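Local coordinates for protein hypothetical glycoside hydrolase (Bacteroides vulgatus, PDB 3S30) that is of unproven function but is probably a carbohydrate-active protein, a putative glycoside hydrolase with a galactose-binding-like domain that holds a sodium ion, at residues F195-G198 / S199-S202; H286-S289 / E290-F294. All blocks are in the same frame, centred on the assembly; numbering follows the deposited sequence. Where two conformers were deposited one is given.

Interaction 1 of 2, residues F195-G198 / S199-S202; sequences FDIG and SAMS
Asp196 and Ser199 are joined by the main hydrogen bond of this tight bend: the backbone N of Ser199 donates to the carbonyl O of Asp196 over 3.0 Å, with an N-H...O angle of 154°. With Ile197 and Gly198 both near helical backbone angles at the two corner positions, this is a type I beta turn. A second turn overlaps it one residue on, since Ala200 N donates weakly to Ile197 O over 3.4 Å. A further weak bond, from Ser202 N to Ser199 O, continues the winding, but no regular helix results.

The Asp196 carboxylate backs the first turn. With CG opposite the backbone N (chi1 -172°), the side chain lies alongside its own carbonyl, and OD1 receives a weak bond of 3.4 Å from Gly198 N, the geometry of an Asx turn. The other oxygen, OD2, faces Ser199 OG at 3.6 Å, a loose polar approach that adds little grip.

Beneath the backbone bonds lies a small apolar cluster about the methyl of Ala200, the one buried residue here. Its CB meets the far end of the Phe195 ring obliquely, 3.6 Å from CZ and equally near CE2. Ile197 closes in from another direction: although its CB leads off from the turn, the bend at chi2 (61°) carries CD1 back to 3.8 Å from Ala200 CB. That same CD1 lies in the plane of the Phe195 ring, at its edge.

Strand 193-195 ends at Phe195, whose ring also rests on Ser135. Ile197 and the selenomethionine at Met201 both reach Leu143 in another loop. From here the chain enters helix 204-207, where Ala207 shares a backbone hydrogen bond with Asp196 and touches Phe195 and Ser199.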
ATOM      1  N   PHE A 195       0.221  10.360   1.559  1.00 57.66           N
ATOM      2  CA  PHE A 195      -1.207  10.529   1.333  1.00 58.49           C
ATOM      3  C   PHE A 195      -1.598  12.001   1.379  1.00 60.72           C
ATOM      4  O   PHE A 195      -1.536  12.640   2.430  1.00 63.57           O
ATOM      5  CB  PHE A 195      -2.033   9.747   2.367  1.00 57.32           C
ATOM      6  CG  PHE A 195      -3.517   9.654   2.026  1.00 55.60           C
ATOM      7  CD1 PHE A 195      -3.985   8.701   1.112  1.00 53.01           C
ATOM      8  CD2 PHE A 195      -4.442  10.513   2.621  1.00 56.51           C
ATOM      9  CE1 PHE A 195      -5.354   8.609   0.797  1.00 50.60           C
ATOM     10  CE2 PHE A 195      -5.822  10.425   2.315  1.00 53.92           C
ATOM     11  CZ  PHE A 195      -6.269   9.478   1.400  1.00 49.97           C
ATOM     12  N   ASP A 196      -2.025  12.523   0.236  1.00 60.78           N
ATOM     13  CA  ASP A 196      -2.460  13.905   0.121  1.00 62.89           C
ATOM     14  C   ASP A 196      -3.952  14.042   0.495  1.00 63.91           C
ATOM     15  O   ASP A 196      -4.842  13.706  -0.301  1.00 64.31           O
ATOM     16  CB  ASP A 196      -2.192  14.382  -1.308  1.00 64.56           C
ATOM     17  CG  ASP A 196      -2.433  15.861  -1.490  1.00 71.05           C
ATOM     18  OD1 ASP A 196      -2.609  16.579  -0.477  1.00 78.59           O
ATOM     19  OD2 ASP A 196      -2.439  16.306  -2.661  1.00 73.21           O
ATOM     20  N   ILE A 197      -4.215  14.534   1.709  1.00 63.43           N
ATOM     21  CA  ILE A 197      -5.585  14.667   2.224  1.00 62.75           C
ATOM     22  C   ILE A 197      -6.423  15.692   1.439  1.00 64.62           C
ATOM     23  O   ILE A 197      -7.644  15.598   1.408  1.00 64.41           O
ATOM     24  CB  ILE A 197      -5.602  15.030   3.754  1.00 63.63           C
ATOM     25  CG1 ILE A 197      -7.002  14.810   4.361  1.00 61.95           C
ATOM     26  CG2 ILE A 197      -5.110  16.478   3.999  1.00 57.79           C
ATOM     27  CD1 ILE A 197      -7.508  13.370   4.279  1.00 51.67           C
ATOM     28  N   GLY A 198      -5.771  16.667   0.809  1.00 65.69           N
ATOM     29  CA  GLY A 198      -6.464  17.567  -0.118  1.00 67.27           C
ATOM     30  C   GLY A 198      -7.137  16.871  -1.300  1.00 66.59           C
ATOM     31  O   GLY A 198      -8.043  17.431  -1.898  1.00 68.35           O
ATOM     32  N   SER A 199      -6.693  15.655  -1.632  1.00 63.94           N
ATOM     33  CA  SER A 199      -7.275  14.860  -2.722  1.00 63.79           C
ATOM     34  C   SER A 199      -8.141  13.652  -2.297  1.00 60.19           C
ATOM     35  O   SER A 199      -8.779  13.040  -3.144  1.00 59.36           O
ATOM     36  CB  SER A 199      -6.157  14.369  -3.644  1.00 62.98           C
ATOM     37  OG  SER A 199      -5.503  15.472  -4.249  1.00 71.71           O
ATOM     38  N   ALA A 200      -8.192  13.325  -1.009  1.00 57.73           N
ATOM     39  CA  ALA A 200      -8.872  12.105  -0.561  1.00 57.89           C
ATOM     40  C   ALA A 200     -10.340  11.974  -1.011  1.00 60.10           C
ATOM     41  O   ALA A 200     -10.816  10.862  -1.249  1.00 58.10           O
ATOM     42  CB  ALA A 200      -8.769  11.959   0.945  1.00 56.22           C
HETATM   43  N   MSE A 201     -11.039  13.098  -1.129  1.00 64.01           N
HETATM   44  CA  MSE A 201     -12.462  13.104  -1.486  1.00 68.03           C
HETATM   45  C   MSE A 201     -12.773  13.335  -2.958  1.00 71.54           C
HETATM   46  O   MSE A 201     -13.786  12.847  -3.446  1.00 74.24           O
HETATM   47  CB  MSE A 201     -13.201  14.153  -0.674  1.00 69.97           C
HETATM   48  CG  MSE A 201     -13.317  13.806   0.778  1.00 68.60           C
HETATM   49 SE   MSE A 201     -14.479  15.084   1.657  0.75 77.88          SE
HETATM   50  CE  MSE A 201     -14.901  13.953   3.184  1.00 68.95           C
ATOM     51  N   SER A 202     -11.928  14.088  -3.653  1.00 74.10           N
ATOM     52  CA  SER A 202     -12.177  14.437  -5.055  1.00 77.31           C
ATOM     53  C   SER A 202     -11.503  13.464  -6.035  1.00 75.86           C
ATOM     54  O   SER A 202     -12.023  13.234  -7.126  1.00 76.04           O
ATOM     55  CB  SER A 202     -11.710  15.877  -5.333  1.00 79.58           C
ATOM     56  OG  SER A 202     -10.319  16.038  -5.058  1.00 80.04           O
TER

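Interaction 2 of 2, residues H286-S289 / E290-F294; sequences HETS and EWTRF
Thr288 and Glu290 are tied by a direct bond across the corner of the chain: the backbone N of Glu290 donates to Thr288 OG1 over 3.0 Å, nearly straight at 160°. The hydroxyl is in position because OG1 is swung opposite the backbone N (chi1 174°), which sets it beside its own carbonyl, where it meets the N-H two residues on. A second hydroxyl works just past the corner, where Thr292 OG1 donates to Glu290 O over 2.9 Å, coming in from above the carbonyl plane.

One water joins the three polar side chains. It lies in the plane of the His286 ring, at its edge, 2.8 Å from NE2, and donates to Thr292 OG1 over 2.7 Å; its link to Thr288 OG1 is weak and long at 3.4 Å. Thr292 OG1 is thus gripped by two bonds, donating to Glu290 O and accepting from the water. On the far side of the imidazole, ND1 bonds to Asp284 OD1, which probably fixes the ring's rotation and keeps NE2 on the water.

Van der Waals contact is modest. The two threonines meet at an angle, Thr288 CG2 lying 3.3 Å from Thr292 OG1, while His286 CE1 comes only within 4.3 Å of Thr292 CG2. A valine at Thr288 would probably leave the Glu290 N-H without its acceptor and the water without one partner, freeing the corner to shift.

Both threonines make backbone bonds to strand 218-228, Thr288 to Tyr227 and Thr292 to Tyr225, and Trp291 turns its side chain from the corner to touch Asp343, a sodium ligand. The bond from Glu290 N to Thr288 OG1 defines an ST turn, here at the exposed corner that leads into strand 291-297.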
ATOM      1  N   HIS A 286      -5.094 -16.137  -3.927  1.00 59.83           N
ATOM      2  CA  HIS A 286      -6.122 -16.971  -3.276  1.00 60.85           C
ATOM      3  C   HIS A 286      -6.309 -16.703  -1.776  1.00 58.55           C
ATOM      4  O   HIS A 286      -5.395 -16.248  -1.087  1.00 55.98           O
ATOM      5  CB  HIS A 286      -5.850 -18.490  -3.500  1.00 61.58           C
ATOM      6  CG  HIS A 286      -4.634 -19.015  -2.793  1.00 57.68           C
ATOM      7  ND1 HIS A 286      -3.371 -18.952  -3.336  1.00 60.40           N
ATOM      8  CD2 HIS A 286      -4.491 -19.631  -1.593  1.00 63.26           C
ATOM      9  CE1 HIS A 286      -2.498 -19.485  -2.497  1.00 57.51           C
ATOM     10  NE2 HIS A 286      -3.154 -19.909  -1.432  1.00 55.95           N
ATOM     11  N   GLU A 287      -7.504 -17.024  -1.285  1.00 58.62           N
ATOM     12  CA  GLU A 287      -7.818 -16.932   0.144  1.00 56.13           C
ATOM     13  C   GLU A 287      -7.114 -18.012   0.936  1.00 55.07           C
ATOM     14  O   GLU A 287      -6.974 -19.150   0.474  1.00 55.31           O
ATOM     15  CB  GLU A 287      -9.327 -17.087   0.387  1.00 57.41           C
ATOM     16  CG  GLU A 287     -10.178 -16.014  -0.246  1.00 58.27           C
ATOM     17  CD  GLU A 287     -11.621 -16.112   0.179  1.00 60.44           C
ATOM     18  OE1 GLU A 287     -12.333 -17.027  -0.290  1.00 71.16           O
ATOM     19  OE2 GLU A 287     -12.046 -15.274   0.992  1.00 59.36           O
ATOM     20  N   THR A 288      -6.710 -17.665   2.153  1.00 54.66           N
ATOM     21  CA  THR A 288      -6.100 -18.649   3.050  1.00 54.48           C
ATOM     22  C   THR A 288      -5.961 -18.112   4.471  1.00 53.35           C
ATOM     23  O   THR A 288      -5.725 -16.919   4.685  1.00 56.33           O
ATOM     24  CB  THR A 288      -4.710 -19.118   2.527  1.00 53.90           C
ATOM     25  OG1 THR A 288      -4.089 -19.962   3.498  1.00 55.05           O
ATOM     26  CG2 THR A 288      -3.794 -17.936   2.256  1.00 51.85           C
ATOM     27  N   SER A 289      -6.113 -19.019   5.429  1.00 54.00           N
ATOM     28  CA  SER A 289      -5.910 -18.698   6.837  0.50 53.45           C
ATOM     29  C   SER A 289      -4.541 -19.184   7.332  1.00 54.03           C
ATOM     30  O   SER A 289      -4.222 -19.051   8.507  1.00 55.96           O
ATOM     31  CB  SER A 289      -7.039 -19.294   7.670  0.50 55.41           C
ATOM     32  OG  SER A 289      -8.293 -18.803   7.217  0.50 55.87           O
ATOM     33  N   GLU A 290      -3.724 -19.716   6.421  1.00 54.57           N
ATOM     34  CA  GLU A 290      -2.347 -20.130   6.700  1.00 57.16           C
ATOM     35  C   GLU A 290      -1.357 -19.103   6.131  1.00 56.69           C
ATOM     36  O   GLU A 290      -1.502 -18.680   4.986  1.00 56.02           O
ATOM     37  CB  GLU A 290      -2.027 -21.480   6.029  1.00 58.81           C
ATOM     38  CG  GLU A 290      -2.943 -22.642   6.391  1.00 67.59           C
ATOM     39  CD  GLU A 290      -2.492 -23.980   5.778  1.00 77.58           C
ATOM     40  OE1 GLU A 290      -1.271 -24.271   5.766  1.00 81.09           O
ATOM     41  OE2 GLU A 290      -3.364 -24.750   5.319  1.00 77.11           O
ATOM     42  N   TRP A 291      -0.339 -18.731   6.910  1.00 56.53           N
ATOM     43  CA  TRP A 291       0.755 -17.925   6.383  1.00 55.72           C
ATOM     44  C   TRP A 291       1.318 -18.552   5.093  1.00 56.61           C
ATOM     45  O   TRP A 291       1.869 -19.677   5.109  1.00 58.50           O
ATOM     46  CB  TRP A 291       1.875 -17.755   7.416  1.00 56.28           C
ATOM     47  CG  TRP A 291       1.499 -16.872   8.521  1.00 54.77           C
ATOM     48  CD1 TRP A 291       1.407 -17.201   9.845  1.00 54.73           C
ATOM     49  CD2 TRP A 291       1.133 -15.495   8.421  1.00 56.56           C
ATOM     50  NE1 TRP A 291       1.007 -16.113  10.574  1.00 56.86           N
ATOM     51  CE2 TRP A 291       0.837 -15.048   9.727  1.00 55.60           C
ATOM     52  CE3 TRP A 291       1.032 -14.589   7.352  1.00 56.49           C
ATOM     53  CZ2 TRP A 291       0.446 -13.739   9.994  1.00 57.85           C
ATOM     54  CZ3 TRP A 291       0.643 -13.285   7.621  1.00 53.37           C
ATOM     55  CH2 TRP A 291       0.351 -12.874   8.928  1.00 57.34           C
ATOM     56  N   THR A 292       1.156 -17.811   3.996  1.00 53.94           N
ATOM     57  CA  THR A 292       1.539 -18.243   2.657  1.00 53.92           C
ATOM     58  C   THR A 292       2.601 -17.293   2.083  1.00 54.04           C
ATOM     59  O   THR A 292       2.398 -16.072   2.007  1.00 52.14           O
ATOM     60  CB  THR A 292       0.305 -18.267   1.708  1.00 54.68           C
ATOM     61  OG1 THR A 292      -0.704 -19.151   2.229  1.00 55.15           O
ATOM     62  CG2 THR A 292       0.697 -18.705   0.291  1.00 46.41           C
ATOM     63  N   ARG A 293       3.725 -17.862   1.673  1.00 55.64           N
ATOM     64  CA  ARG A 293       4.823 -17.096   1.100  1.00 56.40           C
ATOM     65  C   ARG A 293       4.520 -16.597  -0.303  1.00 55.67           C
ATOM     66  O   ARG A 293       3.903 -17.296  -1.097  1.00 56.87           O
ATOM     67  CB  ARG A 293       6.090 -17.956   1.039  1.00 58.94           C
ATOM     68  CG  ARG A 293       7.338 -17.168   0.685  1.00 61.05           C
ATOM     69  CD  ARG A 293       8.543 -17.906   1.168  1.00 67.46           C
ATOM     70  NE  ARG A 293       9.804 -17.201   0.951  1.00 71.46           N
ATOM     71  CZ  ARG A 293      10.439 -17.132  -0.217  1.00 75.54           C
ATOM     72  NH1 ARG A 293       9.936 -17.708  -1.314  1.00 71.43           N
ATOM     73  NH2 ARG A 293      11.589 -16.474  -0.291  1.00 77.48           N
ATOM     74  N   PHE A 294       4.973 -15.384  -0.595  1.00 56.35           N
ATOM     75  CA  PHE A 294       4.983 -14.858  -1.950  1.00 56.75           C
ATOM     76  C   PHE A 294       6.402 -14.420  -2.315  1.00 58.57           C
ATOM     77  O   PHE A 294       7.215 -14.106  -1.444  1.00 58.15           O
ATOM     78  CB  PHE A 294       3.948 -13.728  -2.142  1.00 56.70           C
ATOM     79  CG  PHE A 294       4.112 -12.534  -1.206  1.00 55.36           C
ATOM     80  CD1 PHE A 294       4.922 -11.462  -1.559  1.00 53.79           C
ATOM     81  CD2 PHE A 294       3.410 -12.466  -0.006  1.00 54.52           C
ATOM     82  CE1 PHE A 294       5.068 -10.351  -0.709  1.00 54.47           C
ATOM     83  CE2 PHE A 294       3.544 -11.360   0.856  1.00 52.26           C
ATOM     84  CZ  PHE A 294       4.373 -10.301   0.497  1.00 53.87           C
TER
HETATM   85  O   HOH W   1      -2.116 -21.030   0.934  1.00 53.13           O

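Interaction 1 comes first along the chain and closes before interaction 2 opens. Their centres are about 32 Å apart, on opposite sides of the centre of the chain, with about 21 Å between nearest atoms, so neither touches the other. Both are surface turns at strand ends: 195-202 follows strand 193-195, which pairs with 208-213, whereas 286-294 runs into strand 291-297, paired with 218-228. Antiparallel neighbours connect these regions, through 317-324, 185-191, 166-173 and 339-349. All lie within the putative carbohydrate metabolism domain, consistent with a galactose-binding-like beta fold; of the two, interaction 2 is the one near the sodium site, the ion lying about 8 Å from the side chain of its Trp291.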